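Local atomic coordinates of ferric iron-binding protein HitA (Pseudomonas aeruginosa PAO1, PDB entry 6IWF), a protein that probably binds ferric iron in the periplasm for delivery to an uptake transporter, and is involved in gallium internalization. Residues A[10-15]-A[195-200]; A[98-103]-A[255-260]; A[178-183]-A[199-204]; A[262-265]-A[271-274]. One frame throughout, in Å; residues are numbered along the deposited sequence.

Contact 1 (A[10-15]-A[195-200])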
loop_
_atom_site.group_PDB
_atom_site.type_symbol
_atom_site.label_atom_id
_atom_site.label_comp_id
_atom_site.label_asym_id
_atom_site.label_seq_id
_atom_site.Cartn_x
_atom_site.Cartn_y
_atom_site.Cartn_z
ATOM N N GLY A 10 8.573 6.692 2.013
ATOM C CA GLY A 10 7.314 6.841 1.308
ATOM C C GLY A 10 6.108 6.303 2.044
ATOM O O GLY A 10 4.975 6.563 1.626
ATOM N N GLN A 11 6.316 5.548 3.121
ATOM C CA GLN A 11 5.213 5.131 3.975
ATOM C C GLN A 11 4.758 6.307 4.837
ATOM O O GLN A 11 5.330 7.394 4.797
ATOM C CB GLN A 11 5.612 3.954 4.862
ATOM C CG GLN A 11 4.962 2.631 4.499
ATOM C CD GLN A 11 3.488 2.567 4.869
ATOM O OE1 GLN A 11 2.830 3.591 5.061
ATOM N NE2 GLN A 11 2.966 1.362 4.965
ATOM N N HIS A 12 3.720 6.077 5.629
ATOM C CA HIS A 12 3.155 7.145 6.449
ATOM C C HIS A 12 4.204 7.701 7.408
ATOM O O HIS A 12 5.100 6.988 7.869
ATOM C CB HIS A 12 1.936 6.616 7.204
ATOM C CG HIS A 12 0.709 6.518 6.352
ATOM N ND1 HIS A 12 0.531 7.281 5.217
ATOM C CD2 HIS A 12 -0.401 5.748 6.463
ATOM C CE1 HIS A 12 -0.637 6.990 4.668
ATOM N NE2 HIS A 12 -1.220 6.060 5.402
ATOM N N ALA A 13 4.093 9.005 7.688
ATOM C CA ALA A 13 5.125 9.712 8.449
ATOM C C ALA A 13 5.367 9.067 9.810
ATOM O O ALA A 13 6.517 8.801 10.186
ATOM C CB ALA A 13 4.728 11.177 8.614
ATOM N N ALA A 14 4.294 8.792 10.555
ATOM C CA ALA A 14 4.437 8.236 11.898
ATOM C C ALA A 14 4.989 6.820 11.880
ATOM O O ALA A 14 5.624 6.395 12.848
ATOM C CB ALA A 14 3.092 8.256 12.628
ATOM N N THR A 15 4.742 6.066 10.809
ATOM C CA THR A 15 5.303 4.720 10.711
ATOM C C THR A 15 6.814 4.771 10.506
ATOM O O THR A 15 7.562 3.995 11.119
ATOM C CB THR A 15 4.621 3.968 9.564
ATOM O OG1 THR A 15 3.193 4.020 9.735
ATOM C CG2 THR A 15 5.076 2.516 9.507
ATOM N N ASN A 195 -7.920 -0.707 3.778
ATOM C CA ASN A 195 -8.599 -0.971 5.045
ATOM C C ASN A 195 -8.091 -0.083 6.171
ATOM O O ASN A 195 -8.862 0.271 7.074
ATOM C CB ASN A 195 -8.421 -2.446 5.421
ATOM C CG ASN A 195 -7.001 -2.763 5.817
ATOM O OD1 ASN A 195 -6.093 -2.780 4.980
ATOM N ND2 ASN A 195 -6.788 -2.997 7.111
ATOM N N TYR A 196 -6.806 0.293 6.147
ATOM C CA TYR A 196 -6.225 0.849 7.367
ATOM C C TYR A 196 -6.716 2.265 7.666
ATOM O O TYR A 196 -6.598 2.707 8.815
ATOM C CB TYR A 196 -4.691 0.799 7.295
ATOM C CG TYR A 196 -4.095 1.496 6.108
ATOM C CD1 TYR A 196 -3.977 2.882 6.089
ATOM C CD2 TYR A 196 -3.634 0.781 5.010
ATOM C CE1 TYR A 196 -3.423 3.539 5.003
ATOM C CE2 TYR A 196 -3.076 1.439 3.912
ATOM C CZ TYR A 196 -2.982 2.820 3.921
ATOM O OH TYR A 196 -2.433 3.497 2.845
ATOM N N TYR A 197 -7.291 2.973 6.680
ATOM C CA TYR A 197 -7.797 4.324 6.941
ATOM C C TYR A 197 -8.964 4.302 7.916
ATOM O O TYR A 197 -9.116 5.215 8.739
ATOM C CB TYR A 197 -8.236 4.996 5.643
ATOM C CG TYR A 197 -7.089 5.352 4.740
ATOM C CD1 TYR A 197 -6.321 6.487 4.980
ATOM C CD2 TYR A 197 -6.778 4.557 3.637
ATOM C CE1 TYR A 197 -5.260 6.815 4.156
ATOM C CE2 TYR A 197 -5.721 4.883 2.811
ATOM C CZ TYR A 197 -4.968 6.010 3.077
ATOM O OH TYR A 197 -3.918 6.342 2.252
ATOM N N TRP A 198 -9.822 3.293 7.814
ATOM C CA TRP A 198 -10.917 3.169 8.765
ATOM C C TRP A 198 -10.389 3.001 10.187
ATOM O O TRP A 198 -10.895 3.633 11.125
ATOM C CB TRP A 198 -11.800 1.986 8.364
ATOM C CG TRP A 198 -13.047 1.822 9.165
ATOM C CD1 TRP A 198 -14.279 2.354 8.896
ATOM C CD2 TRP A 198 -13.197 1.038 10.348
ATOM N NE1 TRP A 198 -15.183 1.956 9.850
ATOM C CE2 TRP A 198 -14.546 1.146 10.755
ATOM C CE3 TRP A 198 -12.321 0.256 11.109
ATOM C CZ2 TRP A 198 -15.040 0.507 11.891
ATOM C CZ3 TRP A 198 -12.812 -0.382 12.244
ATOM C CH2 TRP A 198 -14.164 -0.255 12.621
ATOM N N TYR A 199 -9.352 2.172 10.361
ATOM C CA TYR A 199 -8.817 1.935 11.699
ATOM C C TYR A 199 -8.143 3.180 12.269
ATOM O O TYR A 199 -8.268 3.462 13.467
ATOM C CB TYR A 199 -7.852 0.748 11.671
ATOM C CG TYR A 199 -8.552 -0.570 11.478
ATOM C CD1 TYR A 199 -8.840 -1.056 10.198
ATOM C CD2 TYR A 199 -8.983 -1.316 12.574
ATOM C CE1 TYR A 199 -9.494 -2.259 10.010
ATOM C CE2 TYR A 199 -9.640 -2.515 12.397
ATOM C CZ TYR A 199 -9.900 -2.983 11.121
ATOM O OH TYR A 199 -10.548 -4.183 10.964
ATOM N N THR A 200 -7.421 3.939 11.437
ATOM C CA THR A 200 -6.828 5.184 11.923
ATOM C C THR A 200 -7.903 6.150 12.405
ATOM O O THR A 200 -7.775 6.751 13.480
ATOM C CB THR A 200 -5.975 5.835 10.833
ATOM O OG1 THR A 200 -4.963 4.914 10.404
ATOM C CG2 THR A 200 -5.319 7.107 11.373
#
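H12 faces Y196 and Y197 in the iron site of a bacterial solute-binding protein, a fold whose ligands are held in the cleft between two lobes. All three residues are iron(III) ligands, although no metal is bound to this chain. In the first shell, H12 NE2 lies 3.4 Å from Y196 CE1 and 3.8 Å from Y196 OH. The hydroxyl of Y197 stands farther off, 4.1 Å from H12 CE1. Both tyrosines reach the imidazole at its edge, close to its plane. H12 and Y196 approach from opposite directions with their ring planes at 78°, an oblique pair. Between the tyrosines, Y196 CE1 sits 3.4 Å above one face of the Y197 ring, toward its rim. Consecutive residues can send both rings the same way because their first torsions differ: in Y196, CG is wedged between the backbone N and the carbonyl carbon (chi1 57°), whereas in Y197 it lies opposite the carbonyl carbon (chi1 -70°). The two hydroxyls thereby end 3.3 Å apart, from Y196 OH to Y197 OH, a gathering consistent with donors that share one metal.

Farther out, E60, another iron(III) ligand, hydrogen-bonds to Y196 OH. H12 occupies the N-cap position, right before helix 13-27. The side chain of Q11 accepts from the backbone of H12 and is itself tethered by a weak bond to E263. Here the backbone N of H12 donates to Q11 OE1 over 2.7 Å.

Contact 2 (A[98-103]-A[255-260])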
loop_
_atom_site.group_PDB
_atom_site.type_symbol
_atom_site.label_atom_id
_atom_site.label_comp_id
_atom_site.label_asym_id
_atom_site.label_seq_id
_atom_site.Cartn_x
_atom_site.Cartn_y
_atom_site.Cartn_z
ATOM N N GLY A 98 8.871 -7.359 1.158
ATOM C CA GLY A 98 7.622 -6.852 1.702
ATOM C C GLY A 98 7.704 -6.726 3.212
ATOM O O GLY A 98 8.353 -7.527 3.889
ATOM N N ILE A 99 7.059 -5.687 3.737
ATOM C CA ILE A 99 7.067 -5.374 5.163
ATOM C C ILE A 99 5.691 -5.569 5.777
ATOM O O ILE A 99 5.555 -6.213 6.818
ATOM C CB ILE A 99 7.585 -3.943 5.420
ATOM C CG1 ILE A 99 8.968 -3.734 4.792
ATOM C CG2 ILE A 99 7.615 -3.655 6.905
ATOM C CD1 ILE A 99 10.016 -4.737 5.258
ATOM N N THR A 100 4.658 -4.985 5.162
ATOM C CA THR A 100 3.276 -5.215 5.565
ATOM C C THR A 100 2.433 -5.401 4.317
ATOM O O THR A 100 2.841 -5.047 3.213
ATOM C CB THR A 100 2.674 -4.060 6.377
ATOM O OG1 THR A 100 2.578 -2.894 5.549
ATOM C CG2 THR A 100 3.506 -3.754 7.642
ATOM N N ALA A 101 1.245 -5.971 4.506
ATOM C CA ALA A 101 0.251 -6.074 3.447
ATOM C C ALA A 101 -1.034 -5.396 3.903
ATOM O O ALA A 101 -1.317 -5.300 5.095
ATOM C CB ALA A 101 -0.052 -7.542 3.068
ATOM N N ARG A 102 -1.802 -4.898 2.941
ATOM C CA ARG A 102 -3.081 -4.261 3.226
ATOM C C ARG A 102 -4.089 -4.756 2.203
ATOM O O ARG A 102 -3.721 -5.368 1.196
ATOM C CB ARG A 102 -2.987 -2.748 3.110
ATOM C CG ARG A 102 -2.862 -2.420 1.651
ATOM C CD ARG A 102 -1.988 -1.292 1.348
ATOM N NE ARG A 102 -0.659 -1.415 1.921
ATOM C CZ ARG A 102 0.154 -0.374 1.994
ATOM N NH1 ARG A 102 1.352 -0.494 2.520
ATOM N NH2 ARG A 102 -0.262 0.803 1.532
ATOM N N THR A 103 -5.362 -4.426 2.413
ATOM C CA THR A 103 -6.395 -4.881 1.489
ATOM C C THR A 103 -7.333 -3.744 1.118
ATOM O O THR A 103 -7.653 -2.885 1.948
ATOM C CB THR A 103 -7.203 -6.076 2.085
ATOM O OG1 THR A 103 -8.155 -6.550 1.118
ATOM C CG2 THR A 103 -7.934 -5.705 3.377
ATOM N N LYS A 255 6.227 -5.036 15.213
ATOM C CA LYS A 255 5.292 -4.492 16.192
ATOM C C LYS A 255 5.317 -2.969 16.192
ATOM O O LYS A 255 4.263 -2.330 16.262
ATOM C CB LYS A 255 5.597 -5.055 17.581
ATOM C CG LYS A 255 5.277 -6.532 17.699
ATOM C CD LYS A 255 5.002 -6.961 19.133
ATOM C CE LYS A 255 4.076 -8.169 19.163
ATOM N NZ LYS A 255 2.705 -7.816 18.686
ATOM N N ALA A 256 6.507 -2.366 16.074
ATOM C CA ALA A 256 6.593 -0.911 15.985
ATOM C C ALA A 256 5.837 -0.392 14.770
ATOM O O ALA A 256 5.103 0.602 14.853
ATOM C CB ALA A 256 8.059 -0.477 15.924
ATOM N N ILE A 257 6.008 -1.056 13.624
ATOM C CA ILE A 257 5.327 -0.630 12.406
ATOM C C ILE A 257 3.818 -0.787 12.557
ATOM O O ILE A 257 3.049 0.130 12.242
ATOM C CB ILE A 257 5.871 -1.417 11.200
ATOM C CG1 ILE A 257 7.309 -0.969 10.887
ATOM C CG2 ILE A 257 4.978 -1.248 9.986
ATOM C CD1 ILE A 257 8.054 -1.920 9.973
ATOM N N LEU A 258 3.377 -1.943 13.063
ATOM C CA LEU A 258 1.949 -2.215 13.193
ATOM C C LEU A 258 1.283 -1.341 14.249
ATOM O O LEU A 258 0.062 -1.154 14.199
ATOM C CB LEU A 258 1.734 -3.696 13.498
ATOM C CG LEU A 258 2.145 -4.560 12.295
ATOM C CD1 LEU A 258 1.985 -6.050 12.594
ATOM C CD2 LEU A 258 1.350 -4.150 11.063
ATOM N N SER A 259 2.056 -0.762 15.173
ATOM C CA SER A 259 1.480 0.160 16.145
ATOM C C SER A 259 0.973 1.444 15.495
ATOM O O SER A 259 0.161 2.154 16.103
ATOM C CB SER A 259 2.512 0.485 17.235
ATOM O OG SER A 259 3.596 1.251 16.710
ATOM N N GLN A 260 1.427 1.756 14.275
ATOM C CA GLN A 260 1.020 2.965 13.575
ATOM C C GLN A 260 0.082 2.730 12.396
ATOM O O GLN A 260 -0.560 3.682 11.940
ATOM C CB GLN A 260 2.254 3.720 13.074
ATOM C CG GLN A 260 3.195 4.117 14.192
ATOM C CD GLN A 260 2.514 4.995 15.222
ATOM O OE1 GLN A 260 1.769 5.920 14.877
ATOM N NE2 GLN A 260 2.755 4.708 16.493
#
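T100 OG1 is gripped by two oxygens, E263 OE2 and S227 OG, while the methyl branch of the same side chain packs against I257 and L258. The setting is an alpha/beta lobe of the solute-binding fold, where strand 97-108 of the mixed sheet packs against helix 251-258. The torsion of T100 divides the labour: with chi1 at 66°, OG1 lies between the backbone N and the carbonyl carbon, and CG2 is thrown to the side opposite the carbonyl carbon. From there CG2 meets I257 CG2 at 3.7 Å and, more loosely, L258 CD2 at 4.1 Å, the side chains of T100 and L258 running antiparallel alongside each other.

The polar side has a second shell. E263 OE2, bonded to T100 OG1, also forms a salt bridge with R102, so one carboxylate oxygen joins two residues of the strand. The charge of R102 would probably favour the ionised form of E263.

At I99 the strand leaves the extended conformation (psi -50°). Since the backbones of both I99 and T100 bond to S227, this is consistent with a classic beta bulge, and both neighbours reach the same helix. Helix 251-258 adds a polar tie of its own, as Q254 NE2 bonds to I99 O. I257 completes the apolar layer by its longer branch, crossing I99 at about a right angle, with I257 CD1 3.6 Å from I99 CG2.

Contact 3 (A[178-183]-A[199-204])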
loop_
_atom_site.group_PDB
_atom_site.type_symbol
_atom_site.label_atom_id
_atom_site.label_comp_id
_atom_site.label_asym_id
_atom_site.label_seq_id
_atom_site.Cartn_x
_atom_site.Cartn_y
_atom_site.Cartn_z
ATOM N N THR A 178 -9.843 12.257 3.530
ATOM C CA THR A 178 -11.029 13.041 3.196
ATOM C C THR A 178 -12.189 12.160 2.732
ATOM O O THR A 178 -13.337 12.371 3.144
ATOM C CB THR A 178 -10.674 14.064 2.120
ATOM O OG1 THR A 178 -9.561 14.854 2.572
ATOM C CG2 THR A 178 -11.858 14.968 1.846
ATOM N N ALA A 179 -11.915 11.187 1.861
ATOM C CA ALA A 179 -12.968 10.275 1.405
ATOM C C ALA A 179 -13.534 9.449 2.561
ATOM O O ALA A 179 -14.753 9.219 2.636
ATOM C CB ALA A 179 -12.420 9.355 0.309
ATOM N N MET A 180 -12.668 8.988 3.462
ATOM C CA MET A 180 -13.122 8.184 4.596
ATOM C C MET A 180 -13.950 9.020 5.556
ATOM O O MET A 180 -15.001 8.577 6.034
ATOM C CB MET A 180 -11.924 7.557 5.317
ATOM C CG MET A 180 -12.262 6.725 6.551
ATOM S SD MET A 180 -13.044 5.136 6.155
ATOM C CE MET A 180 -14.746 5.459 6.628
ATOM N N LYS A 181 -13.508 10.244 5.843
ATOM C CA LYS A 181 -14.328 11.092 6.691
ATOM C C LYS A 181 -15.636 11.471 6.002
ATOM O O LYS A 181 -16.651 11.652 6.680
ATOM C CB LYS A 181 -13.534 12.334 7.111
ATOM C CG LYS A 181 -12.440 12.029 8.140
ATOM C CD LYS A 181 -11.585 13.258 8.434
ATOM C CE LYS A 181 -10.550 13.000 9.543
ATOM N NZ LYS A 181 -9.771 14.245 9.894
ATOM N N ALA A 182 -15.643 11.578 4.665
ATOM C CA ALA A 182 -16.885 11.904 3.967
ATOM C C ALA A 182 -17.912 10.784 4.111
ATOM O O ALA A 182 -19.112 11.050 4.242
ATOM C CB ALA A 182 -16.617 12.194 2.490
ATOM N N VAL A 183 -17.469 9.524 4.090
ATOM C CA VAL A 183 -18.391 8.426 4.386
ATOM C C VAL A 183 -18.860 8.512 5.828
ATOM O O VAL A 183 -20.055 8.378 6.123
ATOM C CB VAL A 183 -17.736 7.065 4.105
ATOM C CG1 VAL A 183 -18.696 5.927 4.506
ATOM C CG2 VAL A 183 -17.352 6.950 2.648
ATOM N N TYR A 199 -9.352 2.172 10.361
ATOM C CA TYR A 199 -8.817 1.935 11.699
ATOM C C TYR A 199 -8.143 3.180 12.269
ATOM O O TYR A 199 -8.268 3.462 13.467
ATOM C CB TYR A 199 -7.852 0.748 11.671
ATOM C CG TYR A 199 -8.552 -0.570 11.478
ATOM C CD1 TYR A 199 -8.840 -1.056 10.198
ATOM C CD2 TYR A 199 -8.983 -1.316 12.574
ATOM C CE1 TYR A 199 -9.494 -2.259 10.010
ATOM C CE2 TYR A 199 -9.640 -2.515 12.397
ATOM C CZ TYR A 199 -9.900 -2.983 11.121
ATOM O OH TYR A 199 -10.548 -4.183 10.964
ATOM N N THR A 200 -7.421 3.939 11.437
ATOM C CA THR A 200 -6.828 5.184 11.923
ATOM C C THR A 200 -7.903 6.150 12.405
ATOM O O THR A 200 -7.775 6.751 13.480
ATOM C CB THR A 200 -5.975 5.835 10.833
ATOM O OG1 THR A 200 -4.963 4.914 10.404
ATOM C CG2 THR A 200 -5.319 7.107 11.373
ATOM N N LEU A 201 -8.985 6.292 11.635
ATOM C CA LEU A 201 -10.064 7.194 12.024
ATOM C C LEU A 201 -10.758 6.713 13.292
ATOM O O LEU A 201 -11.107 7.526 14.159
ATOM C CB LEU A 201 -11.076 7.332 10.881
ATOM C CG LEU A 201 -12.183 8.358 11.103
ATOM C CD1 LEU A 201 -11.555 9.728 11.315
ATOM C CD2 LEU A 201 -13.164 8.385 9.933
ATOM N N LYS A 202 -10.973 5.399 13.419
ATOM C CA LYS A 202 -11.585 4.863 14.632
ATOM C C LYS A 202 -10.721 5.144 15.852
ATOM O O LYS A 202 -11.229 5.557 16.902
ATOM C CB LYS A 202 -11.829 3.361 14.500
ATOM C CG LYS A 202 -12.493 2.787 15.746
ATOM C CD LYS A 202 -12.900 1.340 15.589
ATOM C CE LYS A 202 -13.417 0.791 16.916
ATOM N NZ LYS A 202 -13.994 -0.573 16.780
ATOM N N LYS A 203 -9.406 4.916 15.738
ATOM C CA LYS A 203 -8.508 5.221 16.849
ATOM C C LYS A 203 -8.649 6.672 17.301
ATOM O O LYS A 203 -8.576 6.964 18.501
ATOM C CB LYS A 203 -7.060 4.914 16.445
ATOM C CG LYS A 203 -6.035 5.169 17.547
ATOM C CD LYS A 203 -4.712 4.470 17.249
ATOM C CE LYS A 203 -3.856 5.276 16.270
ATOM N NZ LYS A 203 -4.235 5.070 14.837
ATOM N N GLU A 204 -8.894 7.587 16.365
ATOM C CA GLU A 204 -8.990 9.001 16.709
ATOM C C GLU A 204 -10.347 9.349 17.316
ATOM O O GLU A 204 -10.413 10.113 18.286
ATOM C CB GLU A 204 -8.720 9.852 15.466
ATOM C CG GLU A 204 -8.980 11.346 15.636
ATOM C CD GLU A 204 -8.573 12.150 14.405
ATOM O OE1 GLU A 204 -9.124 11.896 13.307
ATOM O OE2 GLU A 204 -7.699 13.039 14.534
#
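Helix-on-helix packing of L201 against M180 and K181 joins helix 176-184 to helix 196-205, two helices linked through strand 190-194 in an alpha/beta layer of the solute-binding fold. The segment axes pass 10.9 Å apart with a signed crossing angle of -61°, so the helices diverge quickly and the contact is confined to a few side chains.

L201 contributes more surface than any other residue. Its CG swings opposite the backbone N (chi1 -174°), which carries the two methyls out toward the other helix. CD2 of L201 lies 3.9 Å from CG of M180, whose side chain bends afterwards and also touches I193 of strand 190-194; the same methyl brushes K181 CG. CD1 of L201 packs against the aliphatic part of K181, 3.9 Å from K181 CE and 4.0 Å from K181 CG. Because K181 is extended beyond CG, its methylenes run obliquely across the leucine before the chain ends in its ammonium group near E204.

There E204, one helical turn after L201, crosses the lysine at about a right angle. K181 NZ and E204 OE1 are 4.2 Å apart, beyond salt-bridge distance. Y197, an iron ligand, lies beside M180, so the packing adjoins the residues of the metal site. The chemistry implies a contact resting mainly on apolar burial, in which the lysine serves through its hydrocarbon chain and the charge attraction to E204 is at most a modest supplement.

Contact 4 (A[262-265]-A[271-274])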
loop_
_atom_site.group_PDB
_atom_site.type_symbol
_atom_site.label_atom_id
_atom_site.label_comp_id
_atom_site.label_asym_id
_atom_site.label_seq_id
_atom_site.Cartn_x
_atom_site.Cartn_y
_atom_site.Cartn_z
ATOM N N ALA A 262 -2.814 -0.252 10.794
ATOM C CA ALA A 262 -3.520 -1.519 10.952
ATOM C C ALA A 262 -3.381 -2.305 9.651
ATOM O O ALA A 262 -4.242 -2.285 8.771
ATOM C CB ALA A 262 -4.976 -1.273 11.322
ATOM N N GLU A 263 -2.254 -2.996 9.527
ATOM C CA GLU A 263 -1.921 -3.754 8.332
ATOM C C GLU A 263 -1.540 -5.168 8.750
ATOM O O GLU A 263 -1.527 -5.507 9.937
ATOM C CB GLU A 263 -0.804 -3.063 7.540
ATOM C CG GLU A 263 -1.228 -1.655 7.104
ATOM C CD GLU A 263 -0.314 -1.015 6.075
ATOM O OE1 GLU A 263 -0.049 0.202 6.203
ATOM O OE2 GLU A 263 0.113 -1.705 5.129
ATOM N N TYR A 264 -1.242 -5.992 7.763
ATOM C CA TYR A 264 -0.902 -7.386 8.049
ATOM C C TYR A 264 0.602 -7.585 7.998
ATOM O O TYR A 264 1.248 -7.210 7.003
ATOM C CB TYR A 264 -1.575 -8.310 7.046
ATOM C CG TYR A 264 -3.078 -8.238 7.071
ATOM C CD1 TYR A 264 -3.813 -9.070 7.914
ATOM C CD2 TYR A 264 -3.765 -7.354 6.256
ATOM C CE1 TYR A 264 -5.203 -9.006 7.939
ATOM C CE2 TYR A 264 -5.153 -7.293 6.272
ATOM C CZ TYR A 264 -5.861 -8.119 7.123
ATOM O OH TYR A 264 -7.239 -8.051 7.143
ATOM N N PRO A 265 1.211 -8.183 9.017
ATOM C CA PRO A 265 2.670 -8.338 9.008
ATOM C C PRO A 265 3.133 -9.336 7.955
ATOM O O PRO A 265 2.459 -10.330 7.660
ATOM C CB PRO A 265 2.981 -8.846 10.424
ATOM C CG PRO A 265 1.714 -9.503 10.870
ATOM C CD PRO A 265 0.588 -8.715 10.239
ATOM N N GLN A 271 1.024 -12.820 13.595
ATOM C CA GLN A 271 -0.387 -12.548 13.380
ATOM C C GLN A 271 -0.630 -11.048 13.427
ATOM O O GLN A 271 0.087 -10.304 14.101
ATOM C CB GLN A 271 -1.260 -13.249 14.428
ATOM C CG GLN A 271 -0.945 -14.735 14.625
ATOM C CD GLN A 271 -1.394 -15.592 13.451
ATOM O OE1 GLN A 271 -2.586 -15.680 13.149
ATOM N NE2 GLN A 271 -0.435 -16.230 12.781
ATOM N N ALA A 272 -1.642 -10.611 12.692
ATOM C CA ALA A 272 -2.043 -9.221 12.744
ATOM C C ALA A 272 -2.849 -8.942 14.016
ATOM O O ALA A 272 -3.194 -9.849 14.785
ATOM C CB ALA A 272 -2.861 -8.856 11.506
ATOM N N ASP A 273 -3.118 -7.657 14.241
ATOM C CA ASP A 273 -4.118 -7.203 15.201
ATOM C C ASP A 273 -5.365 -8.064 15.060
ATOM O O ASP A 273 -5.910 -8.176 13.961
ATOM C CB ASP A 273 -4.466 -5.735 14.947
ATOM C CG ASP A 273 -5.379 -5.137 16.017
ATOM O OD1 ASP A 273 -6.243 -5.848 16.577
ATOM O OD2 ASP A 273 -5.240 -3.923 16.285
ATOM N N PRO A 274 -5.852 -8.691 16.135
ATOM C CA PRO A 274 -7.072 -9.508 16.010
ATOM C C PRO A 274 -8.308 -8.702 15.625
ATOM O O PRO A 274 -9.338 -9.305 15.290
ATOM C CB PRO A 274 -7.221 -10.154 17.401
ATOM C CG PRO A 274 -6.345 -9.349 18.321
ATOM C CD PRO A 274 -5.218 -8.802 17.459
HETATM O O HOH W 1 -1.962 -5.650 12.497
#
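With CG set opposite its carbonyl carbon (chi1 -61°), Y264 swings its ring so that CD1 comes 3.7 Å from CB of A272, while the fixed ring of P265 brings CD to the same methyl. The extended backbone of A272 (psi 172°) carries the chain past this pair. Strand 264-265, the short strand paired antiparallel with strand 97-108 through Y264 and A101, is followed by a loop that brings residues 271-274 back alongside it without making them a strand.

A272 is the centre of the contact. Its CB rests against two apolar surfaces, the tyrosine on an oblique approach and the proline at a CD-to-CB distance of 3.7 Å for P265 and A272. P265 also touches the backbone that precedes the alanine: its CG lies 3.7 Å from Q271 O. The ring of Y264 is itself held from beyond the contact, its OH bonded to K277 O and its ring meeting F279 edge-to-face. The carboxylate of E263, next to Y264, bonds to T100 and R102 near Y196, so strand 264-265 leads out of the surroundings of the iron site.

No direct hydrogen bond joins the two segments. A water does so instead, donating to E263 O over 2.6 Å and accepting from D273 N over 2.9 Å. P265, a proline, has no backbone N-H to offer, which fits the absence of regular strand pairing here. The chemistry implies that the returning loop rests chiefly on A272 against two rings, with the backbone of 271-272 adding to the proline contact, and that a single water bridges a carbonyl and an amide which do not meet directly.

From the N terminus, residues 10-15 wait some 180 residues before 195-200 closes contact 1 at the iron cleft. Meanwhile 98-103 opens the loop of contact 2, closed by helix 251-258, so contacts 1 and 2 cross. Contact 3 is a short closure nested inside the loop of contact 2. It ends on helix 196-205, shares Y199 and T200 with contact 1, and packs helix 176-184 against the helix that carries the iron-binding tyrosines. Contact 4 follows in series as a tight local loop. Strand 264-265 lies beside 97-108 in the sheet, joining contacts 2 and 4, while A262 touches Y199 and N195. Sheet, cleft and returning loop are thus interlocked.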